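Local coordinates for protein Plm1 (Streptomyces sp. HK803, PDB 4HXY) that probably reduces a beta-keto group of the growing chain with NADPH, as the first-module ketoreductase of the phoslactomycin polyketide synthase, at residues F317-I326 against N339-R349; V273-V283 against Q296-L307. One frame throughout, in Å; residues are numbered along the deposited sequence.

Contact 1: F317-I326 against N339-R349. With NDP (NADPH dihydro-nicotinamide-adenine-dinucleotide phosphate), chain C.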
# COMPACT_ATOMS: atom_id res chain seq x y z
N PHE A 317 -7.12 -3.73 14.75
CA PHE A 317 -6.00 -2.94 14.25
C PHE A 317 -6.33 -2.63 12.81
O PHE A 317 -6.21 -3.51 11.94
CB PHE A 317 -4.72 -3.78 14.37
CG PHE A 317 -3.45 -3.07 14.01
CD1 PHE A 317 -2.73 -2.36 14.95
CD2 PHE A 317 -2.90 -3.23 12.76
CE1 PHE A 317 -1.52 -1.75 14.63
CE2 PHE A 317 -1.68 -2.63 12.43
CZ PHE A 317 -1.01 -1.87 13.36
N VAL A 318 -6.78 -1.39 12.58
CA VAL A 318 -7.43 -1.00 11.33
C VAL A 318 -6.55 0.02 10.64
O VAL A 318 -6.31 1.11 11.17
CB VAL A 318 -8.83 -0.41 11.57
CG1 VAL A 318 -9.53 -0.08 10.25
CG2 VAL A 318 -9.68 -1.41 12.38
N LEU A 319 -6.08 -0.33 9.46
CA LEU A 319 -5.22 0.56 8.67
C LEU A 319 -5.99 1.20 7.50
O LEU A 319 -6.66 0.51 6.75
CB LEU A 319 -4.02 -0.22 8.15
CG LEU A 319 -3.20 -0.93 9.23
CD1 LEU A 319 -2.06 -1.76 8.63
CD2 LEU A 319 -2.65 0.04 10.25
N PHE A 320 -5.91 2.53 7.38
CA PHE A 320 -6.52 3.22 6.25
C PHE A 320 -5.50 3.35 5.13
O PHE A 320 -4.59 4.19 5.16
CB PHE A 320 -7.04 4.58 6.69
CG PHE A 320 -8.44 4.55 7.23
CD1 PHE A 320 -8.96 3.44 7.86
CD2 PHE A 320 -9.26 5.65 7.05
CE1 PHE A 320 -10.28 3.42 8.33
CE2 PHE A 320 -10.58 5.65 7.49
CZ PHE A 320 -11.09 4.54 8.15
N SER A 321 -5.65 2.47 4.15
CA SER A 321 -4.83 2.46 2.97
C SER A 321 -5.56 3.14 1.81
O SER A 321 -6.56 3.82 2.02
CB SER A 321 -4.43 1.01 2.66
OG SER A 321 -3.51 0.95 1.59
N SER A 322 -5.07 2.96 0.60
CA SER A 322 -5.57 3.68 -0.58
C SER A 322 -5.44 2.83 -1.82
O SER A 322 -4.51 2.02 -1.92
CB SER A 322 -4.74 4.95 -0.81
OG SER A 322 -5.13 5.58 -2.03
N ILE A 323 -6.36 3.05 -2.77
CA ILE A 323 -6.21 2.54 -4.16
C ILE A 323 -4.84 2.87 -4.76
O ILE A 323 -4.34 2.16 -5.62
CB ILE A 323 -7.34 3.04 -5.07
CG1 ILE A 323 -7.48 4.56 -5.00
CG2 ILE A 323 -8.64 2.32 -4.68
CD1 ILE A 323 -8.37 5.17 -6.07
N SER A 324 -4.20 3.93 -4.28
CA SER A 324 -2.86 4.29 -4.78
C SER A 324 -1.87 3.15 -4.62
O SER A 324 -1.04 2.91 -5.50
CB SER A 324 -2.34 5.54 -4.08
OG SER A 324 -1.12 5.95 -4.65
N GLY A 325 -1.97 2.44 -3.51
CA GLY A 325 -1.08 1.33 -3.25
C GLY A 325 -1.52 0.04 -3.92
O GLY A 325 -0.84 -1.00 -3.80
N ILE A 326 -2.69 0.06 -4.57
CA ILE A 326 -3.23 -1.11 -5.22
C ILE A 326 -2.87 -1.09 -6.71
O ILE A 326 -2.37 -2.09 -7.26
CB ILE A 326 -4.78 -1.20 -5.07
CG1 ILE A 326 -5.18 -1.29 -3.59
CG2 ILE A 326 -5.33 -2.42 -5.88
CD1 ILE A 326 -4.68 -2.57 -2.90
N ASN A 339 1.18 2.98 1.24
CA ASN A 339 -0.07 2.25 1.31
C ASN A 339 0.13 0.76 1.04
O ASN A 339 -0.48 -0.07 1.71
CB ASN A 339 -1.10 2.90 0.39
CG ASN A 339 -1.66 4.18 0.97
OD1 ASN A 339 -2.30 4.16 2.01
ND2 ASN A 339 -1.44 5.31 0.29
N ALA A 340 1.01 0.43 0.11
CA ALA A 340 1.33 -0.97 -0.16
C ALA A 340 1.96 -1.61 1.09
O ALA A 340 1.72 -2.78 1.39
CB ALA A 340 2.29 -1.10 -1.36
N CYS A 341 2.78 -0.84 1.80
CA CYS A 341 3.34 -1.31 3.07
C CYS A 341 2.26 -1.64 4.09
O CYS A 341 2.36 -2.65 4.80
CB CYS A 341 4.31 -0.30 3.64
SG CYS A 341 5.88 -0.13 2.73
N LEU A 342 1.24 -0.79 4.18
CA LEU A 342 0.15 -1.03 5.14
C LEU A 342 -0.54 -2.35 4.86
O LEU A 342 -0.82 -3.13 5.75
CB LEU A 342 -0.90 0.08 5.09
CG LEU A 342 -0.52 1.45 5.62
CD1 LEU A 342 -1.74 2.38 5.54
CD2 LEU A 342 0.04 1.34 7.05
N ASP A 343 -0.81 -2.62 3.58
CA ASP A 343 -1.52 -3.84 3.24
C ASP A 343 -0.69 -5.03 3.66
O ASP A 343 -1.22 -6.01 4.17
CB ASP A 343 -1.82 -3.88 1.73
CG ASP A 343 -2.65 -2.68 1.25
OD1 ASP A 343 -3.26 -1.99 2.10
OD2 ASP A 343 -2.71 -2.43 0.01
N ALA A 344 0.64 -4.94 3.49
CA ALA A 344 1.52 -6.04 3.88
C ALA A 344 1.59 -6.22 5.38
O ALA A 344 1.65 -7.34 5.86
CB ALA A 344 2.93 -5.88 3.32
N LEU A 345 1.59 -5.11 6.12
CA LEU A 345 1.63 -5.17 7.57
C LEU A 345 0.38 -5.87 8.10
O LEU A 345 0.48 -6.68 9.01
CB LEU A 345 1.74 -3.78 8.18
CG LEU A 345 1.71 -3.73 9.70
CD1 LEU A 345 2.83 -4.55 10.31
CD2 LEU A 345 1.75 -2.26 10.12
N ALA A 346 -0.80 -5.60 7.53
CA ALA A 346 -1.99 -6.29 7.98
C ALA A 346 -1.83 -7.80 7.78
O ALA A 346 -2.20 -8.58 8.65
CB ALA A 346 -3.26 -5.77 7.32
N ARG A 347 -1.31 -8.20 6.62
CA ARG A 347 -1.08 -9.63 6.36
C ARG A 347 -0.10 -10.22 7.38
O ARG A 347 -0.31 -11.32 7.89
CB ARG A 347 -0.55 -9.86 4.94
CG ARG A 347 -1.57 -9.59 3.87
CD ARG A 347 -1.16 -10.10 2.49
NE ARG A 347 -0.10 -9.29 1.88
CZ ARG A 347 1.18 -9.65 1.76
NH1 ARG A 347 1.62 -10.85 2.17
NH2 ARG A 347 2.02 -8.80 1.19
N ARG A 348 0.95 -9.48 7.66
CA ARG A 348 2.00 -9.92 8.57
C ARG A 348 1.43 -10.13 9.97
O ARG A 348 1.70 -11.16 10.62
CB ARG A 348 3.16 -8.93 8.60
CG ARG A 348 4.39 -9.44 9.31
CD ARG A 348 5.47 -8.39 9.40
NE ARG A 348 5.21 -7.42 10.47
CZ ARG A 348 6.02 -6.42 10.79
NH1 ARG A 348 7.15 -6.21 10.12
NH2 ARG A 348 5.72 -5.63 11.81
N ARG A 349 0.60 -9.20 10.40
CA ARG A 349 0.04 -9.26 11.75
C ARG A 349 -0.91 -10.45 11.88
O ARG A 349 -0.90 -11.17 12.89
CB ARG A 349 -0.65 -7.91 12.08
CG ARG A 349 -1.22 -7.82 13.47
CD ARG A 349 -1.60 -6.36 13.83
NE ARG A 349 -2.23 -6.30 15.14
CZ ARG A 349 -1.63 -5.98 16.28
NH1 ARG A 349 -0.36 -5.64 16.29
NH2 ARG A 349 -2.34 -5.99 17.41
PA NDP C . -6.09 14.50 6.58
O1A NDP C . -7.32 15.30 6.84
O2A NDP C . -4.86 15.22 6.11
O5B NDP C . -5.71 13.67 7.89
C5B NDP C . -4.40 13.18 8.07
C4B NDP C . -4.08 13.23 9.54
O4B NDP C . -2.79 12.69 9.78
C3B NDP C . -4.05 14.63 10.09
O3B NDP C . -4.85 14.64 11.29
C2B NDP C . -2.60 14.90 10.42
O2B NDP C . -2.62 15.80 11.50
C1B NDP C . -2.13 13.48 10.74
N9A NDP C . -0.69 13.25 10.71
C8A NDP C . 0.18 13.43 9.67
N7A NDP C . 1.43 13.11 10.08
C5A NDP C . 1.36 12.70 11.39
C6A NDP C . 2.29 12.25 12.30
N6A NDP C . 3.59 12.12 12.05
N1A NDP C . 1.86 11.93 13.58
C2A NDP C . 0.51 12.01 13.91
N3A NDP C . -0.42 12.46 13.02
C4A NDP C . 0.01 12.78 11.77
O3 NDP C . -6.37 13.35 5.49
PN NDP C . -7.63 12.40 5.37
O1N NDP C . -8.17 12.59 4.01
O2N NDP C . -8.56 12.47 6.52
O5D NDP C . -6.97 10.94 5.27
C5D NDP C . -6.61 10.21 6.41
C4D NDP C . -6.06 8.87 5.96
O4D NDP C . -6.93 8.26 5.02
C3D NDP C . -4.73 9.00 5.27
O3D NDP C . -3.85 8.05 5.78
C2D NDP C . -5.00 8.71 3.81
O2D NDP C . -3.90 8.15 3.13
C1D NDP C . -6.21 7.80 3.90
N1N NDP C . -7.06 7.90 2.70
C2N NDP C . -7.81 9.02 2.47
C3N NDP C . -8.51 9.21 1.28
C7N NDP C . -9.38 10.39 1.06
O7N NDP C . -10.17 10.35 -0.06
N7N NDP C . -9.42 11.46 1.84
C4N NDP C . -8.68 8.03 0.37
C5N NDP C . -7.83 6.85 0.72
C6N NDP C . -7.08 6.82 1.87
P2B NDP C . -1.34 16.63 11.99
O1X NDP C . -1.89 17.57 13.04
O2X NDP C . -0.72 17.40 10.81
O3X NDP C . -0.31 15.72 12.52
O HOH W 1 -2.75 -0.07 -0.89
O HOH W 2 -1.00 -3.17 -1.90

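Contact 2: V273-V283 against Q296-L307. With NDP (NADPH dihydro-nicotinamide-adenine-dinucleotide phosphate), chain C.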
# COMPACT_ATOMS: atom_id res chain seq x y z
N VAL A 273 -7.07 0.23 17.50
CA VAL A 273 -6.36 1.27 16.77
C VAL A 273 -6.98 1.44 15.40
O VAL A 273 -7.19 0.46 14.68
CB VAL A 273 -4.90 0.90 16.58
CG1 VAL A 273 -4.25 1.89 15.61
CG2 VAL A 273 -4.18 0.88 17.93
N VAL A 274 -7.25 2.69 15.03
CA VAL A 274 -7.57 3.03 13.65
C VAL A 274 -6.47 3.99 13.21
O VAL A 274 -6.30 5.05 13.79
CB VAL A 274 -8.93 3.71 13.50
CG1 VAL A 274 -9.16 4.07 12.02
CG2 VAL A 274 -10.03 2.78 14.00
N HIS A 275 -5.69 3.58 12.22
CA HIS A 275 -4.51 4.35 11.82
C HIS A 275 -4.82 5.13 10.55
O HIS A 275 -4.77 4.59 9.45
CB HIS A 275 -3.33 3.40 11.61
CG HIS A 275 -2.05 4.06 11.20
ND1 HIS A 275 -1.49 5.12 11.88
CD2 HIS A 275 -1.18 3.73 10.21
CE1 HIS A 275 -0.34 5.45 11.30
NE2 HIS A 275 -0.11 4.60 10.31
N ALA A 276 -5.14 6.41 10.73
CA ALA A 276 -5.42 7.32 9.62
C ALA A 276 -4.38 8.43 9.46
O ALA A 276 -4.53 9.29 8.59
CB ALA A 276 -6.80 7.89 9.75
N ALA A 277 -3.31 8.40 10.25
CA ALA A 277 -2.20 9.35 10.07
C ALA A 277 -1.52 9.13 8.72
O ALA A 277 -1.24 8.00 8.32
CB ALA A 277 -1.18 9.22 11.19
N GLY A 278 -1.21 10.23 8.05
CA GLY A 278 -0.59 10.17 6.74
C GLY A 278 -0.59 11.52 6.06
O GLY A 278 -1.26 12.47 6.50
N VAL A 279 0.19 11.60 4.99
CA VAL A 279 0.26 12.79 4.16
C VAL A 279 0.23 12.35 2.71
O VAL A 279 0.55 11.20 2.40
CB VAL A 279 1.54 13.63 4.39
CG1 VAL A 279 1.61 14.08 5.87
CG2 VAL A 279 2.78 12.88 4.00
N VAL A 280 -0.17 13.26 1.83
CA VAL A 280 -0.11 12.95 0.39
C VAL A 280 0.48 14.13 -0.35
O VAL A 280 0.11 15.29 -0.10
CB VAL A 280 -1.47 12.56 -0.23
CG1 VAL A 280 -2.47 13.70 -0.19
CG2 VAL A 280 -1.29 12.07 -1.66
N ARG A 281 1.42 13.84 -1.25
CA ARG A 281 2.04 14.85 -2.08
C ARG A 281 2.02 14.39 -3.53
O ARG A 281 1.90 13.20 -3.81
CB ARG A 281 3.49 15.10 -1.64
CG ARG A 281 3.61 15.66 -0.21
CD ARG A 281 3.03 17.05 -0.08
NE ARG A 281 3.17 17.57 1.28
CZ ARG A 281 2.20 17.66 2.19
NH1 ARG A 281 0.94 17.31 1.90
NH2 ARG A 281 2.48 18.13 3.40
N ASP A 282 2.11 15.35 -4.44
CA ASP A 282 2.12 15.11 -5.88
C ASP A 282 3.52 15.47 -6.40
O ASP A 282 3.81 16.63 -6.68
CB ASP A 282 1.05 15.99 -6.54
CG ASP A 282 1.01 15.86 -8.06
OD1 ASP A 282 1.65 14.95 -8.62
OD2 ASP A 282 0.33 16.70 -8.70
N VAL A 283 4.39 14.46 -6.46
CA VAL A 283 5.78 14.63 -6.86
C VAL A 283 6.19 13.43 -7.72
O VAL A 283 6.13 12.29 -7.26
CB VAL A 283 6.72 14.72 -5.63
CG1 VAL A 283 8.14 15.12 -6.04
CG2 VAL A 283 6.14 15.70 -4.60
N GLN A 296 7.52 11.19 3.09
CA GLN A 296 6.21 10.83 2.56
C GLN A 296 5.66 9.55 3.17
O GLN A 296 4.45 9.40 3.26
CB GLN A 296 6.30 10.65 1.03
CG GLN A 296 6.41 11.95 0.24
CD GLN A 296 6.80 11.77 -1.23
OE1 GLN A 296 6.91 10.64 -1.76
NE2 GLN A 296 7.03 12.89 -1.90
N MET A 297 6.54 8.63 3.55
CA MET A 297 6.14 7.32 4.07
C MET A 297 6.13 7.27 5.62
O MET A 297 5.63 6.31 6.20
CB MET A 297 7.08 6.22 3.52
CG MET A 297 7.03 6.04 2.02
SD MET A 297 8.23 4.92 1.32
CE MET A 297 7.61 3.32 1.94
N ALA A 298 6.66 8.30 6.28
CA ALA A 298 6.99 8.18 7.71
C ALA A 298 5.77 7.93 8.60
O ALA A 298 5.71 6.91 9.31
CB ALA A 298 7.67 9.43 8.17
N ALA A 299 4.82 8.87 8.62
CA ALA A 299 3.63 8.72 9.49
C ALA A 299 2.88 7.43 9.18
O ALA A 299 2.46 6.69 10.07
CB ALA A 299 2.70 9.92 9.39
N LYS A 300 2.69 7.16 7.90
CA LYS A 300 1.89 6.02 7.48
C LYS A 300 2.58 4.71 7.85
O LYS A 300 2.04 3.89 8.60
CB LYS A 300 1.57 6.13 5.98
CG LYS A 300 0.59 5.11 5.49
CD LYS A 300 0.10 5.43 4.06
CE LYS A 300 -1.04 6.48 4.02
NZ LYS A 300 -2.33 5.95 4.52
N VAL A 301 3.82 4.53 7.39
CA VAL A 301 4.54 3.26 7.54
C VAL A 301 5.23 3.11 8.90
O VAL A 301 5.04 2.11 9.61
CB VAL A 301 5.55 3.03 6.43
CG1 VAL A 301 6.22 1.67 6.60
CG2 VAL A 301 4.87 3.10 5.06
N GLU A 302 6.07 4.07 9.25
CA GLU A 302 6.78 3.98 10.52
C GLU A 302 5.80 4.08 11.70
O GLU A 302 5.98 3.38 12.71
CB GLU A 302 7.91 5.02 10.59
CG GLU A 302 8.94 4.90 9.43
CD GLU A 302 9.52 3.49 9.23
OE1 GLU A 302 9.87 2.82 10.23
OE2 GLU A 302 9.61 3.04 8.06
N GLY A 303 4.77 4.92 11.59
CA GLY A 303 3.66 4.94 12.56
C GLY A 303 2.99 3.59 12.74
O GLY A 303 2.79 3.11 13.84
N ALA A 304 2.62 2.95 11.63
CA ALA A 304 1.96 1.66 11.72
C ALA A 304 2.85 0.58 12.33
O ALA A 304 2.35 -0.24 13.13
CB ALA A 304 1.48 1.22 10.34
N LEU A 305 4.13 0.58 11.96
CA LEU A 305 5.08 -0.39 12.47
C LEU A 305 5.28 -0.19 13.97
O LEU A 305 5.39 -1.15 14.72
CB LEU A 305 6.43 -0.28 11.77
CG LEU A 305 6.42 -0.85 10.35
CD1 LEU A 305 7.66 -0.39 9.57
CD2 LEU A 305 6.27 -2.37 10.28
N LEU A 306 5.32 1.07 14.39
CA LEU A 306 5.50 1.38 15.82
C LEU A 306 4.26 0.93 16.59
O LEU A 306 4.37 0.28 17.64
CB LEU A 306 5.76 2.86 16.02
CG LEU A 306 6.05 3.34 17.45
CD1 LEU A 306 7.24 2.61 18.06
CD2 LEU A 306 6.27 4.84 17.43
N LEU A 307 3.08 1.21 16.04
CA LEU A 307 1.83 0.79 16.69
C LEU A 307 1.75 -0.73 16.82
O LEU A 307 1.32 -1.25 17.83
CB LEU A 307 0.61 1.28 15.93
CG LEU A 307 0.32 2.78 16.02
CD1 LEU A 307 -0.53 3.24 14.83
CD2 LEU A 307 -0.34 3.14 17.35
PA NDP C . -6.09 14.50 6.58
O1A NDP C . -7.32 15.30 6.84
O2A NDP C . -4.86 15.22 6.11
O5B NDP C . -5.71 13.67 7.89
C5B NDP C . -4.40 13.18 8.07
C4B NDP C . -4.08 13.23 9.54
O4B NDP C . -2.79 12.69 9.78
C3B NDP C . -4.05 14.63 10.09
O3B NDP C . -4.85 14.64 11.29
C2B NDP C . -2.60 14.90 10.42
O2B NDP C . -2.62 15.80 11.50
C1B NDP C . -2.13 13.48 10.74
N9A NDP C . -0.69 13.25 10.71
C8A NDP C . 0.18 13.43 9.67
N7A NDP C . 1.43 13.11 10.08
C5A NDP C . 1.36 12.70 11.39
C6A NDP C . 2.29 12.25 12.30
N6A NDP C . 3.59 12.12 12.05
N1A NDP C . 1.86 11.93 13.58
C2A NDP C . 0.51 12.01 13.91
N3A NDP C . -0.42 12.46 13.02
C4A NDP C . 0.01 12.78 11.77
O3 NDP C . -6.37 13.35 5.49
PN NDP C . -7.63 12.40 5.37
O1N NDP C . -8.17 12.59 4.01
O2N NDP C . -8.56 12.47 6.52
O5D NDP C . -6.97 10.94 5.27
C5D NDP C . -6.61 10.21 6.41
C4D NDP C . -6.06 8.87 5.96
O4D NDP C . -6.93 8.26 5.02
C3D NDP C . -4.73 9.00 5.27
O3D NDP C . -3.85 8.05 5.78
C2D NDP C . -5.00 8.71 3.81
O2D NDP C . -3.90 8.15 3.13
C1D NDP C . -6.21 7.80 3.90
N1N NDP C . -7.06 7.90 2.70
C2N NDP C . -7.81 9.02 2.47
C3N NDP C . -8.51 9.21 1.28
C7N NDP C . -9.38 10.39 1.06
O7N NDP C . -10.17 10.35 -0.06
N7N NDP C . -9.42 11.46 1.84
C4N NDP C . -8.68 8.03 0.37
C5N NDP C . -7.83 6.85 0.72
C6N NDP C . -7.08 6.82 1.87
P2B NDP C . -1.34 16.63 11.99
O1X NDP C . -1.89 17.57 13.04
O2X NDP C . -0.72 17.40 10.81
O3X NDP C . -0.31 15.72 12.52
O HOH W 3 -2.44 5.64 7.46
O HOH W 4 2.70 9.91 1.25
O HOH W 5 1.12 8.69 3.60
O HOH W 6 6.45 10.68 -4.50

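Contact 1: F317-I326 against N339-R349
Arg349 lays its guanidinium flat over one face of the Phe317 ring, the two planes 18° apart, near one end of a strand-helix pair in the Rossmann fold of this short-chain dehydrogenase/reductase. The stack is a cation-pi contact, with Arg349 CZ 4.4 Å from the ring centroid of Phe317. Arg349 CD covers the same face nearer the rim, 3.6 Å from Phe317 CD2, as a CH-pi contact. A chi1 of -175° swings the Phe317 ring away from its backbone N and out to the arginine, while Leu345 CD2 comes in at its edge. Shrinking this ring to an alanine is likely to strip the guanidinium of its flat support and open a gap beside Leu345. Further along, Leu319 CD1 nestles among Leu342, Leu345 and Ala346, lying 3.4 Å from Leu342 O.

Beyond this apolar middle the contact turns polar. Ser321 OG lies 3.0 Å from Asp343 OD1, a likely but unsettled bond; OD1 is hydrogen-bonded to Ser358 OG on the neighbouring strand. One water lies within bonding distance of Ser321 OG, Ser322 O and Asp343 OD2, three acceptors for two protons, and a second joins Asp343 OD2 to Gly325 O, linking the carboxylate to the turn after the strand. Because Gly325 has no side chain, its CA can come to 4.5 Å from Ala340 CA; a CB would run into Asn339 CB and Ala340 N.

In the outer shell, Asp308 pairs with Arg349 NH1, Leu311 O bonds Arg349 NH2 and Arg355 O bonds Arg349 NE. The strand end meets the cofactor, with Ser321 O 3.0 Å from NDP C6N of the nicotinamide ring. Just after it, Ser322 OG caps the following turn by accepting from Ser324 N at 2.9 Å, nearly straight at 169°.

Contact 2: V273-V283 against Q296-L307
A fully extended chi1 (-180°) carries the His275 imidazole from the strand end to helix 296-307, while bends at chi3 and chi4 (-82° and -72°) curl the Lys300 chain so that NZ meets the nicotinamide ribose of NADPH. His275 NE2 donates to Lys300 O at 2.8 Å, with the oxygen close to the ring plane. The same carbonyl accepts from Ala304 N within the helix, and Lys300 itself lies within a wider pi-type turn at 298-302. Ala304 CB sits 3.7 Å from His275 CD2, and Leu307 CD1 approaches the ring obliquely before reaching Val273 CG1. Thr193 bonds His275 ND1, so both ring nitrogens are held and the imidazole's rotation is fixed.

Past the strand, the loop 276-279 runs along both the helix and the cofactor. Ala277 CB and Ala299 CB touch at 4.3 Å, and both border the adenine. A side chain at Gly278 would collide with NDP O3D. Farther out, a water lies 2.8 Å from Val279 O and 2.7 Å from Gln296 O.

Lys300 NZ donates to NDP O3D at 2.9 Å and to NDP O2D at 3.0 Å; gripping both its hydroxyls, the ammonium probably fixes the nicotinamide ribose, and with it the attached ring.

How the contacts relate
Contact 2 comes first along the chain and is complete before the segments of contact 1 begin, helix 290-310 leading directly to strand 316-322. Their centres lie 10 Å apart within the KR domain. Strands 270-275 and 316-322 run parallel as neighbours, probably joined by backbone bonds of Val318 with Val273 and His275, and helices 290-310 and 333-351 pack against each other, Ala304 touching both Leu342 and Leu345. Lys300 passes from one contact to the other, its NZ lying beside Phe320 O and bonding Asn339 OD1. Both strands thus deliver their C-terminal ends to one NADPH molecule, contact 2 lining the adenine and both riboses and contact 1 the nicotinamide.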